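Long-range contacts in malonyl CoA:acyl carrier protein malonyltransferase (Streptomyces coelicolor, PDB 1NM2), which probably transfers the malonyl group from malonyl-CoA to holo acyl carrier protein, supplying extender units for fatty acid biosynthesis: residues T14-L22 against F45-E53; Q61-A72 against V99-F107. One frame throughout, in Å; residues are numbered along the deposited sequence.

Contact 1. Residues T14-L22 against F45-E53; sequences TPGFLTDWL and FGTKADADE. With NI (nickel (II) ion), chain B.
A water joins the two segments: G16 N donates to its oxygen, and its two protons go to the carbonyls F45 O and A49 O, the latter 2.6 Å from the water. Here two overlapping beta turns, type II from T14 to F17 and type I from G16 to T19, lie against the link between two short helices of the acyl transferase domain. The direct bond runs from L18 N to G46 O (3.0 Å, 147° at the hydrogen), and G16 CA adds a CA-H...O contact to G46 O. At G46 a side chain would run into L18 CD2, so the close approach relies on glycine. G16 turns with a positive phi, and its own carbonyl oxygen is gripped from one face by T19 N and T19 OG1, the hydroxyl at 2.8 Å from G16 O. That hydroxyl also comes within 3.8 Å of T47 CG2; the two threonine side chains cross obliquely, while T47 OG1 turns back to A43 O. Farther along, P15 lays CG 3.6 Å from A51 N, at the start of helix 51-54. D50 and E53 form a capping box there, though both bonds are weak: E53 N to D50 OD1, and D50 N to E53 OE2 at 3.3 Å. D50 CG, between the backbone N and the carbonyl carbon (chi1 51°), brings the carboxylate to both cap and nickel, OD2 nearer the metal. The nickel, which also binds a water and D52 OD2 at 2.1 Å, bridges the two carboxylates, with D50 OD1 and D52 OD2 2.9 Å apart.

Contact 2. Residues Q61-A72 against V99-F107; sequences QPLLVAAGILSA and VGEITAAVF
The F107 ring meets helix 61-72 with its edge: G68 O lies in the ring plane, 3.5 Å from F107 CZ, and I69 CA is also at the edge. One face carries the T103 carbonyl oxygen of its own helix over the ring centre, while A72 CB comes in obliquely to 3.3 Å from F107 CE1. Replacing F107 by an alanine would probably open a gap beside A72 CB and the G68 carbonyl, leaving A72 without its aromatic partner. One turn back, T103 and V65 slide past each other in opposite directions. T103 turns OG1 anti to its carbonyl carbon (chi1 -53°), which sends CG2 to G68 CA, 3.9 Å away, and a side chain on G68 would collide with this methyl; T103 OG1 sits 3.5 Å from V65 CA. I69 and V106 meet at about a right angle, CD1 of I69 against CG2 of V106. At the other end V99 splits its methyls: CG1 rests 3.5 Å from Q61 CG, and CG2 meets L64 CD1 at 3.9 Å. Q61 is chiefly bound beyond this contact, its OE1 accepting from R123 NH1, and M127 of helix 113-132 packs on it too. The helix segments run roughly parallel, crossing at -32° with axes 9.0 Å apart at closest, and G68 leaves room for T103 CG2. V99 and G100 complete a GxSxG sequence between strand 93-96 and helix 100-107, consistent with the nucleophile elbow of the hydrolase-like acyltransferase core, and the Q61 side chain comes within about 4 Å (nearest atoms) of the bound acetate that mimics a malonyl group.

Overall arrangement
From the N terminus the chain leaves strand 3-7 of the parallel sheet and enters 14-22; contact 1 then closes a largely helical loop holding helix 27-38. After helix 51-54 the chain passes straight into helix 57-75, so contact 2 opens once contact 1 has closed: the two follow in series, neither nesting nor crossing. Contact 2 closes its loop through strand 93-96, which neighbours strand 3-7 in the sheet. Helix 57-75 stands between the two: F17 packs on L63 and A67, and W21 on S71, while residues of 99-107 also pack on it. Their centres lie 16 Å apart, contact 1 farther from the chain centre, contact 2 in the buried core.

Contact 1. Residues T14-L22 against F45-E53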
ATOM      1  N   THR A  14     -12.602  -1.397  -4.090  1.00 19.42           N
ATOM      2  CA  THR A  14     -14.042  -1.585  -3.918  1.00 20.71           C
ATOM      3  C   THR A  14     -14.588  -2.237  -5.186  1.00 19.87           C
ATOM      4  O   THR A  14     -13.979  -2.134  -6.251  1.00 20.82           O
ATOM      5  CB  THR A  14     -14.785  -0.250  -3.691  1.00 21.43           C
ATOM      6  OG1 THR A  14     -14.493   0.654  -4.765  1.00 21.37           O
ATOM      7  CG2 THR A  14     -14.378   0.365  -2.363  1.00 21.23           C
ATOM      8  N   PRO A  15     -15.743  -2.913  -5.091  1.00 20.32           N
ATOM      9  CA  PRO A  15     -16.339  -3.575  -6.255  1.00 19.37           C
ATOM     10  C   PRO A  15     -16.508  -2.661  -7.468  1.00 19.90           C
ATOM     11  O   PRO A  15     -17.044  -1.560  -7.351  1.00 18.58           O
ATOM     12  CB  PRO A  15     -17.681  -4.067  -5.717  1.00 20.18           C
ATOM     13  CG  PRO A  15     -17.388  -4.331  -4.277  1.00 22.04           C
ATOM     14  CD  PRO A  15     -16.585  -3.107  -3.897  1.00 20.77           C
ATOM     15  N   GLY A  16     -16.038  -3.129  -8.623  1.00 19.78           N
ATOM     16  CA  GLY A  16     -16.154  -2.375  -9.861  1.00 20.08           C
ATOM     17  C   GLY A  16     -15.318  -1.115 -10.028  1.00 20.48           C
ATOM     18  O   GLY A  16     -15.503  -0.376 -10.998  1.00 20.58           O
ATOM     19  N   PHE A  17     -14.379  -0.870  -9.121  1.00 19.19           N
ATOM     20  CA  PHE A  17     -13.566   0.343  -9.195  1.00 19.81           C
ATOM     21  C   PHE A  17     -12.694   0.501 -10.436  1.00 19.53           C
ATOM     22  O   PHE A  17     -12.358   1.620 -10.814  1.00 20.24           O
ATOM     23  CB  PHE A  17     -12.695   0.466  -7.934  1.00 19.27           C
ATOM     24  CG  PHE A  17     -11.374  -0.247  -8.023  1.00 21.41           C
ATOM     25  CD1 PHE A  17     -10.231   0.429  -8.455  1.00 19.54           C
ATOM     26  CD2 PHE A  17     -11.267  -1.592  -7.675  1.00 19.90           C
ATOM     27  CE1 PHE A  17      -9.002  -0.226  -8.539  1.00 20.16           C
ATOM     28  CE2 PHE A  17     -10.039  -2.257  -7.758  1.00 20.99           C
ATOM     29  CZ  PHE A  17      -8.907  -1.571  -8.190  1.00 20.11           C
ATOM     30  N   LEU A  18     -12.334  -0.604 -11.078  1.00 20.31           N
ATOM     31  CA  LEU A  18     -11.471  -0.544 -12.256  1.00 19.85           C
ATOM     32  C   LEU A  18     -12.234  -0.363 -13.571  1.00 21.22           C
ATOM     33  O   LEU A  18     -11.636  -0.065 -14.607  1.00 20.72           O
ATOM     34  CB  LEU A  18     -10.624  -1.820 -12.321  1.00 20.35           C
ATOM     35  CG  LEU A  18      -9.315  -1.814 -13.119  1.00 23.86           C
ATOM     36  CD1 LEU A  18      -8.362  -0.767 -12.562  1.00 24.12           C
ATOM     37  CD2 LEU A  18      -8.682  -3.201 -13.055  1.00 24.12           C
ATOM     38  N   THR A  19     -13.554  -0.533 -13.523  1.00 21.17           N
ATOM     39  CA  THR A  19     -14.405  -0.426 -14.708  1.00 22.87           C
ATOM     40  C   THR A  19     -14.083   0.712 -15.683  1.00 21.51           C
ATOM     41  O   THR A  19     -13.777   0.461 -16.853  1.00 20.45           O
ATOM     42  CB  THR A  19     -15.895  -0.318 -14.311  1.00 22.77           C
ATOM     43  OG1 THR A  19     -16.251  -1.429 -13.480  1.00 25.37           O
ATOM     44  CG2 THR A  19     -16.775  -0.337 -15.549  1.00 23.93           C
ATOM     45  N   ASP A  20     -14.157   1.956 -15.215  1.00 20.69           N
ATOM     46  CA  ASP A  20     -13.888   3.099 -16.083  1.00 22.09           C
ATOM     47  C   ASP A  20     -12.464   3.103 -16.634  1.00 21.95           C
ATOM     48  O   ASP A  20     -12.229   3.549 -17.760  1.00 20.87           O
ATOM     49  CB  ASP A  20     -14.159   4.411 -15.336  1.00 24.35           C
ATOM     50  CG  ASP A  20     -15.642   4.651 -15.090  1.00 26.73           C
ATOM     51  OD1 ASP A  20     -15.987   5.661 -14.439  1.00 28.86           O
ATOM     52  OD2 ASP A  20     -16.462   3.831 -15.554  1.00 25.40           O
ATOM     53  N   TRP A  21     -11.518   2.603 -15.848  1.00 19.62           N
ATOM     54  CA  TRP A  21     -10.132   2.565 -16.297  1.00 20.65           C
ATOM     55  C   TRP A  21      -9.923   1.562 -17.424  1.00 21.21           C
ATOM     56  O   TRP A  21      -9.117   1.801 -18.321  1.00 18.39           O
ATOM     57  CB  TRP A  21      -9.196   2.245 -15.131  1.00 20.56           C
ATOM     58  CG  TRP A  21      -9.221   3.308 -14.087  1.00 21.25           C
ATOM     59  CD1 TRP A  21     -10.010   3.350 -12.975  1.00 21.26           C
ATOM     60  CD2 TRP A  21      -8.473   4.528 -14.097  1.00 19.71           C
ATOM     61  NE1 TRP A  21      -9.803   4.520 -12.292  1.00 21.15           N
ATOM     62  CE2 TRP A  21      -8.866   5.265 -12.959  1.00 20.64           C
ATOM     63  CE3 TRP A  21      -7.511   5.072 -14.963  1.00 18.83           C
ATOM     64  CZ2 TRP A  21      -8.331   6.524 -12.658  1.00 18.31           C
ATOM     65  CZ3 TRP A  21      -6.979   6.328 -14.665  1.00 18.51           C
ATOM     66  CH2 TRP A  21      -7.394   7.038 -13.520  1.00 20.88           C
ATOM     67  N   LEU A  22     -10.652   0.447 -17.385  1.00 22.09           N
ATOM     68  CA  LEU A  22     -10.528  -0.568 -18.433  1.00 24.26           C
ATOM     69  C   LEU A  22     -11.089  -0.072 -19.757  1.00 25.24           C
ATOM     70  O   LEU A  22     -10.794  -0.639 -20.809  1.00 26.11           O
ATOM     71  CB  LEU A  22     -11.271  -1.859 -18.065  1.00 25.24           C
ATOM     72  CG  LEU A  22     -10.590  -2.929 -17.217  1.00 26.51           C
ATOM     73  CD1 LEU A  22      -9.174  -3.178 -17.717  1.00 26.88           C
ATOM     74  CD2 LEU A  22     -10.575  -2.489 -15.788  1.00 27.03           C
ATOM     75  N   PHE A  45     -12.022  -9.277 -11.467  1.00 19.98           N
ATOM     76  CA  PHE A  45     -12.009  -8.832 -10.081  1.00 20.54           C
ATOM     77  C   PHE A  45     -12.119  -7.322  -9.926  1.00 20.37           C
ATOM     78  O   PHE A  45     -12.557  -6.834  -8.890  1.00 19.79           O
ATOM     79  CB  PHE A  45     -10.763  -9.361  -9.371  1.00 21.58           C
ATOM     80  CG  PHE A  45     -10.774 -10.851  -9.182  1.00 20.80           C
ATOM     81  CD1 PHE A  45      -9.987 -11.676  -9.980  1.00 22.14           C
ATOM     82  CD2 PHE A  45     -11.606 -11.432  -8.230  1.00 20.52           C
ATOM     83  CE1 PHE A  45     -10.027 -13.063  -9.833  1.00 22.29           C
ATOM     84  CE2 PHE A  45     -11.657 -12.814  -8.074  1.00 22.57           C
ATOM     85  CZ  PHE A  45     -10.866 -13.634  -8.878  1.00 22.81           C
ATOM     86  N   GLY A  46     -11.737  -6.587 -10.964  1.00 19.53           N
ATOM     87  CA  GLY A  46     -11.827  -5.144 -10.900  1.00 19.63           C
ATOM     88  C   GLY A  46     -13.141  -4.603 -11.443  1.00 20.41           C
ATOM     89  O   GLY A  46     -13.434  -3.421 -11.275  1.00 19.39           O
ATOM     90  N   THR A  47     -13.941  -5.456 -12.084  1.00 20.98           N
ATOM     91  CA  THR A  47     -15.213  -5.003 -12.646  1.00 23.42           C
ATOM     92  C   THR A  47     -16.476  -5.711 -12.150  1.00 24.66           C
ATOM     93  O   THR A  47     -17.398  -5.056 -11.669  1.00 25.94           O
ATOM     94  CB  THR A  47     -15.211  -5.086 -14.193  1.00 21.66           C
ATOM     95  OG1 THR A  47     -15.035  -6.445 -14.600  1.00 22.66           O
ATOM     96  CG2 THR A  47     -14.091  -4.247 -14.770  1.00 20.25           C
ATOM     97  N   LYS A  48     -16.516  -7.039 -12.254  1.00 25.72           N
ATOM     98  CA  LYS A  48     -17.703  -7.800 -11.848  1.00 26.81           C
ATOM     99  C   LYS A  48     -17.686  -8.372 -10.431  1.00 26.12           C
ATOM    100  O   LYS A  48     -18.738  -8.505  -9.800  1.00 26.34           O
ATOM    101  CB  LYS A  48     -17.946  -8.951 -12.832  1.00 27.93           C
ATOM    102  CG  LYS A  48     -17.753  -8.584 -14.301  1.00 32.46           C
ATOM    103  CD  LYS A  48     -18.752  -7.539 -14.774  1.00 33.87           C
ATOM    104  CE  LYS A  48     -20.156  -8.109 -14.874  1.00 36.83           C
ATOM    105  NZ  LYS A  48     -21.136  -7.086 -15.355  1.00 39.67           N
ATOM    106  N   ALA A  49     -16.504  -8.723  -9.937  1.00 23.55           N
ATOM    107  CA  ALA A  49     -16.387  -9.300  -8.604  1.00 22.88           C
ATOM    108  C   ALA A  49     -16.979  -8.416  -7.504  1.00 23.13           C
ATOM    109  O   ALA A  49     -16.810  -7.201  -7.507  1.00 21.89           O
ATOM    110  CB  ALA A  49     -14.927  -9.602  -8.298  1.00 19.98           C
ATOM    111  N   ASP A  50     -17.672  -9.041  -6.559  1.00 22.53           N
ATOM    112  CA  ASP A  50     -18.265  -8.303  -5.456  1.00 22.89           C
ATOM    113  C   ASP A  50     -17.300  -8.197  -4.277  1.00 21.09           C
ATOM    114  O   ASP A  50     -16.128  -8.546  -4.381  1.00 21.55           O
ATOM    115  CB  ASP A  50     -19.565  -8.965  -4.999  1.00 24.43           C
ATOM    116  CG  ASP A  50     -19.403 -10.445  -4.728  1.00 25.90           C
ATOM    117  OD1 ASP A  50     -18.302 -10.872  -4.308  1.00 26.45           O
ATOM    118  OD2 ASP A  50     -20.394 -11.177  -4.926  1.00 29.16           O
ATOM    119  N   ALA A  51     -17.817  -7.731  -3.148  1.00 21.35           N
ATOM    120  CA  ALA A  51     -17.015  -7.532  -1.949  1.00 19.75           C
ATOM    121  C   ALA A  51     -16.228  -8.741  -1.452  1.00 19.96           C
ATOM    122  O   ALA A  51     -15.028  -8.631  -1.183  1.00 17.38           O
ATOM    123  CB  ALA A  51     -17.901  -6.997  -0.831  1.00 21.14           C
ATOM    124  N   ASP A  52     -16.879  -9.895  -1.330  1.00 19.02           N
ATOM    125  CA  ASP A  52     -16.170 -11.062  -0.815  1.00 19.95           C
ATOM    126  C   ASP A  52     -15.021 -11.542  -1.703  1.00 20.81           C
ATOM    127  O   ASP A  52     -14.003 -12.018  -1.197  1.00 21.03           O
ATOM    128  CB  ASP A  52     -17.152 -12.211  -0.523  1.00 20.44           C
ATOM    129  CG  ASP A  52     -17.704 -12.858  -1.777  1.00 20.05           C
ATOM    130  OD1 ASP A  52     -16.963 -13.613  -2.450  1.00 17.05           O
ATOM    131  OD2 ASP A  52     -18.890 -12.614  -2.086  1.00 23.94           O
ATOM    132  N   GLU A  53     -15.164 -11.395  -3.019  1.00 19.08           N
ATOM    133  CA  GLU A  53     -14.120 -11.832  -3.942  1.00 20.11           C
ATOM    134  C   GLU A  53     -12.878 -10.953  -3.911  1.00 19.50           C
ATOM    135  O   GLU A  53     -11.763 -11.457  -4.001  1.00 20.17           O
ATOM    136  CB  GLU A  53     -14.649 -11.875  -5.378  1.00 20.49           C
ATOM    137  CG  GLU A  53     -15.779 -12.860  -5.605  1.00 26.60           C
ATOM    138  CD  GLU A  53     -16.321 -12.784  -7.020  1.00 28.33           C
ATOM    139  OE1 GLU A  53     -15.604 -13.205  -7.960  1.00 25.14           O
ATOM    140  OE2 GLU A  53     -17.459 -12.286  -7.184  1.00 28.58           O
TER
HETATM  141 NI    NI B 317     -19.856 -12.991  -3.904  1.00 28.93          NI
HETATM  142  O   HOH W   1     -15.005  -5.735  -8.569  1.00 21.64           O
HETATM  143  O   HOH W   2     -18.933 -13.694  -5.230  1.00 24.56           O

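Contact 2. Residues Q61-A72 against V99-F107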
ATOM      1  N   GLN A  61      -4.113  -7.783  -3.534  1.00 14.29           N
ATOM      2  CA  GLN A  61      -2.779  -7.239  -3.761  1.00 15.65           C
ATOM      3  C   GLN A  61      -2.433  -7.014  -5.236  1.00 15.79           C
ATOM      4  O   GLN A  61      -2.098  -5.894  -5.623  1.00 15.02           O
ATOM      5  CB  GLN A  61      -1.734  -8.103  -3.033  1.00 15.62           C
ATOM      6  CG  GLN A  61      -1.927  -8.026  -1.517  1.00 16.52           C
ATOM      7  CD  GLN A  61      -0.758  -8.545  -0.714  1.00 17.55           C
ATOM      8  OE1 GLN A  61       0.389  -8.467  -1.144  1.00 17.59           O
ATOM      9  NE2 GLN A  61      -1.044  -9.050   0.482  1.00 16.82           N
ATOM     10  N   PRO A  62      -2.513  -8.057  -6.084  1.00 15.90           N
ATOM     11  CA  PRO A  62      -2.184  -7.810  -7.497  1.00 15.58           C
ATOM     12  C   PRO A  62      -3.155  -6.840  -8.183  1.00 15.75           C
ATOM     13  O   PRO A  62      -2.763  -6.081  -9.064  1.00 14.67           O
ATOM     14  CB  PRO A  62      -2.216  -9.208  -8.120  1.00 15.88           C
ATOM     15  CG  PRO A  62      -3.148  -9.978  -7.221  1.00 17.04           C
ATOM     16  CD  PRO A  62      -2.732  -9.492  -5.840  1.00 16.26           C
ATOM     17  N   LEU A  63      -4.422  -6.874  -7.787  1.00 15.59           N
ATOM     18  CA  LEU A  63      -5.417  -5.979  -8.366  1.00 16.28           C
ATOM     19  C   LEU A  63      -5.058  -4.520  -8.078  1.00 14.71           C
ATOM     20  O   LEU A  63      -5.147  -3.665  -8.957  1.00 14.26           O
ATOM     21  CB  LEU A  63      -6.806  -6.290  -7.801  1.00 17.04           C
ATOM     22  CG  LEU A  63      -7.963  -5.389  -8.249  1.00 17.86           C
ATOM     23  CD1 LEU A  63      -8.092  -5.399  -9.773  1.00 17.88           C
ATOM     24  CD2 LEU A  63      -9.260  -5.899  -7.613  1.00 18.83           C
ATOM     25  N   LEU A  64      -4.660  -4.240  -6.841  1.00 14.81           N
ATOM     26  CA  LEU A  64      -4.287  -2.884  -6.449  1.00 14.45           C
ATOM     27  C   LEU A  64      -3.071  -2.391  -7.224  1.00 15.33           C
ATOM     28  O   LEU A  64      -3.030  -1.237  -7.651  1.00 17.16           O
ATOM     29  CB  LEU A  64      -3.993  -2.825  -4.941  1.00 16.02           C
ATOM     30  CG  LEU A  64      -5.226  -2.816  -4.032  1.00 15.64           C
ATOM     31  CD1 LEU A  64      -4.834  -3.104  -2.595  1.00 17.90           C
ATOM     32  CD2 LEU A  64      -5.910  -1.461  -4.151  1.00 17.25           C
ATOM     33  N   VAL A  65      -2.085  -3.263  -7.410  1.00 14.37           N
ATOM     34  CA  VAL A  65      -0.869  -2.887  -8.130  1.00 14.48           C
ATOM     35  C   VAL A  65      -1.167  -2.590  -9.602  1.00 15.80           C
ATOM     36  O   VAL A  65      -0.677  -1.602 -10.157  1.00 16.12           O
ATOM     37  CB  VAL A  65       0.211  -3.995  -8.023  1.00 13.94           C
ATOM     38  CG1 VAL A  65       1.435  -3.615  -8.844  1.00 11.39           C
ATOM     39  CG2 VAL A  65       0.625  -4.188  -6.549  1.00 13.01           C
ATOM     40  N   ALA A  66      -1.979  -3.435 -10.229  1.00 14.47           N
ATOM     41  CA  ALA A  66      -2.339  -3.232 -11.627  1.00 16.81           C
ATOM     42  C   ALA A  66      -3.094  -1.920 -11.787  1.00 16.64           C
ATOM     43  O   ALA A  66      -2.906  -1.204 -12.771  1.00 17.85           O
ATOM     44  CB  ALA A  66      -3.195  -4.390 -12.128  1.00 18.71           C
ATOM     45  N   ALA A  67      -3.954  -1.607 -10.823  1.00 15.51           N
ATOM     46  CA  ALA A  67      -4.727  -0.366 -10.872  1.00 17.52           C
ATOM     47  C   ALA A  67      -3.804   0.850 -10.786  1.00 16.51           C
ATOM     48  O   ALA A  67      -3.982   1.825 -11.517  1.00 16.99           O
ATOM     49  CB  ALA A  67      -5.743  -0.331  -9.726  1.00 16.63           C
ATOM     50  N   GLY A  68      -2.826   0.779  -9.887  1.00 15.74           N
ATOM     51  CA  GLY A  68      -1.881   1.869  -9.708  1.00 16.35           C
ATOM     52  C   GLY A  68      -0.998   2.087 -10.922  1.00 17.42           C
ATOM     53  O   GLY A  68      -0.781   3.227 -11.355  1.00 16.66           O
ATOM     54  N   ILE A  69      -0.480   0.997 -11.476  1.00 17.00           N
ATOM     55  CA  ILE A  69       0.371   1.088 -12.654  1.00 18.36           C
ATOM     56  C   ILE A  69      -0.441   1.614 -13.835  1.00 19.71           C
ATOM     57  O   ILE A  69       0.027   2.468 -14.594  1.00 19.66           O
ATOM     58  CB  ILE A  69       0.953  -0.286 -13.041  1.00 17.40           C
ATOM     59  CG1 ILE A  69       1.868  -0.801 -11.925  1.00 16.88           C
ATOM     60  CG2 ILE A  69       1.725  -0.170 -14.345  1.00 17.85           C
ATOM     61  CD1 ILE A  69       2.350  -2.216 -12.124  1.00 16.66           C
ATOM     62  N   LEU A  70      -1.661   1.107 -13.975  1.00 18.35           N
ATOM     63  CA  LEU A  70      -2.539   1.508 -15.065  1.00 19.12           C
ATOM     64  C   LEU A  70      -2.943   2.982 -15.004  1.00 17.86           C
ATOM     65  O   LEU A  70      -2.881   3.684 -16.015  1.00 15.20           O
ATOM     66  CB  LEU A  70      -3.801   0.631 -15.077  1.00 21.53           C
ATOM     67  CG  LEU A  70      -4.697   0.704 -16.318  1.00 22.91           C
ATOM     68  CD1 LEU A  70      -3.935   0.175 -17.537  1.00 24.34           C
ATOM     69  CD2 LEU A  70      -5.955  -0.121 -16.090  1.00 24.34           C
ATOM     70  N   SER A  71      -3.355   3.457 -13.829  1.00 16.86           N
ATOM     71  CA  SER A  71      -3.767   4.851 -13.712  1.00 16.87           C
ATOM     72  C   SER A  71      -2.581   5.793 -13.891  1.00 19.07           C
ATOM     73  O   SER A  71      -2.710   6.855 -14.505  1.00 20.34           O
ATOM     74  CB  SER A  71      -4.466   5.105 -12.369  1.00 16.42           C
ATOM     75  OG  SER A  71      -3.674   4.703 -11.269  1.00 14.60           O
ATOM     76  N   ALA A  72      -1.424   5.403 -13.368  1.00 18.09           N
ATOM     77  CA  ALA A  72      -0.225   6.222 -13.509  1.00 19.64           C
ATOM     78  C   ALA A  72       0.129   6.317 -14.993  1.00 20.70           C
ATOM     79  O   ALA A  72       0.447   7.393 -15.503  1.00 21.59           O
ATOM     80  CB  ALA A  72       0.922   5.606 -12.746  1.00 19.06           C
ATOM     81  N   VAL A  99       1.338  -2.774   0.163  1.00 16.44           N
ATOM     82  CA  VAL A  99       1.344  -3.289  -1.208  1.00 17.81           C
ATOM     83  C   VAL A  99       1.679  -2.148  -2.167  1.00 16.46           C
ATOM     84  O   VAL A  99       2.260  -2.364  -3.235  1.00 16.66           O
ATOM     85  CB  VAL A  99      -0.032  -3.881  -1.631  1.00 20.24           C
ATOM     86  CG1 VAL A  99      -0.487  -4.917  -0.631  1.00 22.85           C
ATOM     87  CG2 VAL A  99      -1.059  -2.777  -1.765  1.00 22.06           C
ATOM     88  N   GLY A 100       1.311  -0.933  -1.776  1.00 15.52           N
ATOM     89  CA  GLY A 100       1.582   0.228  -2.608  1.00 15.53           C
ATOM     90  C   GLY A 100       3.069   0.452  -2.824  1.00 16.84           C
ATOM     91  O   GLY A 100       3.464   1.191  -3.729  1.00 15.93           O
ATOM     92  N   GLU A 101       3.898  -0.177  -1.993  1.00 16.62           N
ATOM     93  CA  GLU A 101       5.350  -0.040  -2.122  1.00 17.53           C
ATOM     94  C   GLU A 101       5.849  -0.736  -3.379  1.00 17.86           C
ATOM     95  O   GLU A 101       6.847  -0.323  -3.975  1.00 17.92           O
ATOM     96  CB  GLU A 101       6.078  -0.647  -0.922  1.00 20.96           C
ATOM     97  CG  GLU A 101       5.862   0.071   0.392  1.00 21.22           C
ATOM     98  CD  GLU A 101       7.098   0.009   1.272  1.00 23.68           C
ATOM     99  OE1 GLU A 101       7.786   1.046   1.392  1.00 24.24           O
ATOM    100  OE2 GLU A 101       7.389  -1.076   1.827  1.00 20.46           O
ATOM    101  N   ILE A 102       5.178  -1.817  -3.761  1.00 17.11           N
ATOM    102  CA  ILE A 102       5.575  -2.535  -4.961  1.00 16.86           C
ATOM    103  C   ILE A 102       5.180  -1.658  -6.141  1.00 15.46           C
ATOM    104  O   ILE A 102       5.924  -1.534  -7.105  1.00 16.61           O
ATOM    105  CB  ILE A 102       4.879  -3.921  -5.068  1.00 18.22           C
ATOM    106  CG1 ILE A 102       5.449  -4.884  -4.019  1.00 20.73           C
ATOM    107  CG2 ILE A 102       5.101  -4.512  -6.458  1.00 17.76           C
ATOM    108  CD1 ILE A 102       5.145  -4.511  -2.585  1.00 23.96           C
ATOM    109  N   THR A 103       4.009  -1.033  -6.046  1.00 15.43           N
ATOM    110  CA  THR A 103       3.522  -0.153  -7.100  1.00 15.28           C
ATOM    111  C   THR A 103       4.511   0.995  -7.305  1.00 16.67           C
ATOM    112  O   THR A 103       4.828   1.367  -8.438  1.00 15.60           O
ATOM    113  CB  THR A 103       2.141   0.427  -6.732  1.00 16.09           C
ATOM    114  OG1 THR A 103       1.255  -0.647  -6.388  1.00 16.09           O
ATOM    115  CG2 THR A 103       1.545   1.212  -7.910  1.00 14.14           C
ATOM    116  N   ALA A 104       5.000   1.543  -6.195  1.00 15.70           N
ATOM    117  CA  ALA A 104       5.953   2.648  -6.220  1.00 17.59           C
ATOM    118  C   ALA A 104       7.301   2.225  -6.800  1.00 17.11           C
ATOM    119  O   ALA A 104       8.023   3.051  -7.353  1.00 18.11           O
ATOM    120  CB  ALA A 104       6.145   3.203  -4.810  1.00 15.57           C
ATOM    121  N   ALA A 105       7.646   0.948  -6.654  1.00 16.36           N
ATOM    122  CA  ALA A 105       8.906   0.438  -7.186  1.00 17.38           C
ATOM    123  C   ALA A 105       8.873   0.509  -8.712  1.00 17.51           C
ATOM    124  O   ALA A 105       9.907   0.695  -9.363  1.00 18.72           O
ATOM    125  CB  ALA A 105       9.128  -1.002  -6.731  1.00 17.04           C
ATOM    126  N   VAL A 106       7.682   0.347  -9.277  1.00 14.91           N
ATOM    127  CA  VAL A 106       7.510   0.419 -10.719  1.00 16.95           C
ATOM    128  C   VAL A 106       7.705   1.877 -11.144  1.00 18.39           C
ATOM    129  O   VAL A 106       8.442   2.161 -12.090  1.00 20.14           O
ATOM    130  CB  VAL A 106       6.099  -0.087 -11.147  1.00 17.05           C
ATOM    131  CG1 VAL A 106       5.921   0.057 -12.658  1.00 17.60           C
ATOM    132  CG2 VAL A 106       5.925  -1.551 -10.740  1.00 16.17           C
ATOM    133  N   PHE A 107       7.070   2.804 -10.429  1.00 17.52           N
ATOM    134  CA  PHE A 107       7.213   4.222 -10.752  1.00 18.60           C
ATOM    135  C   PHE A 107       8.670   4.681 -10.705  1.00 17.75           C
ATOM    136  O   PHE A 107       9.080   5.522 -11.499  1.00 16.91           O
ATOM    137  CB  PHE A 107       6.396   5.103  -9.794  1.00 17.30           C
ATOM    138  CG  PHE A 107       4.932   4.775  -9.755  1.00 17.73           C
ATOM    139  CD1 PHE A 107       4.309   4.153 -10.838  1.00 17.63           C
ATOM    140  CD2 PHE A 107       4.169   5.093  -8.635  1.00 17.26           C
ATOM    141  CE1 PHE A 107       2.949   3.852 -10.801  1.00 17.90           C
ATOM    142  CE2 PHE A 107       2.808   4.794  -8.592  1.00 16.44           C
ATOM    143  CZ  PHE A 107       2.200   4.172  -9.676  1.00 17.10           C
TER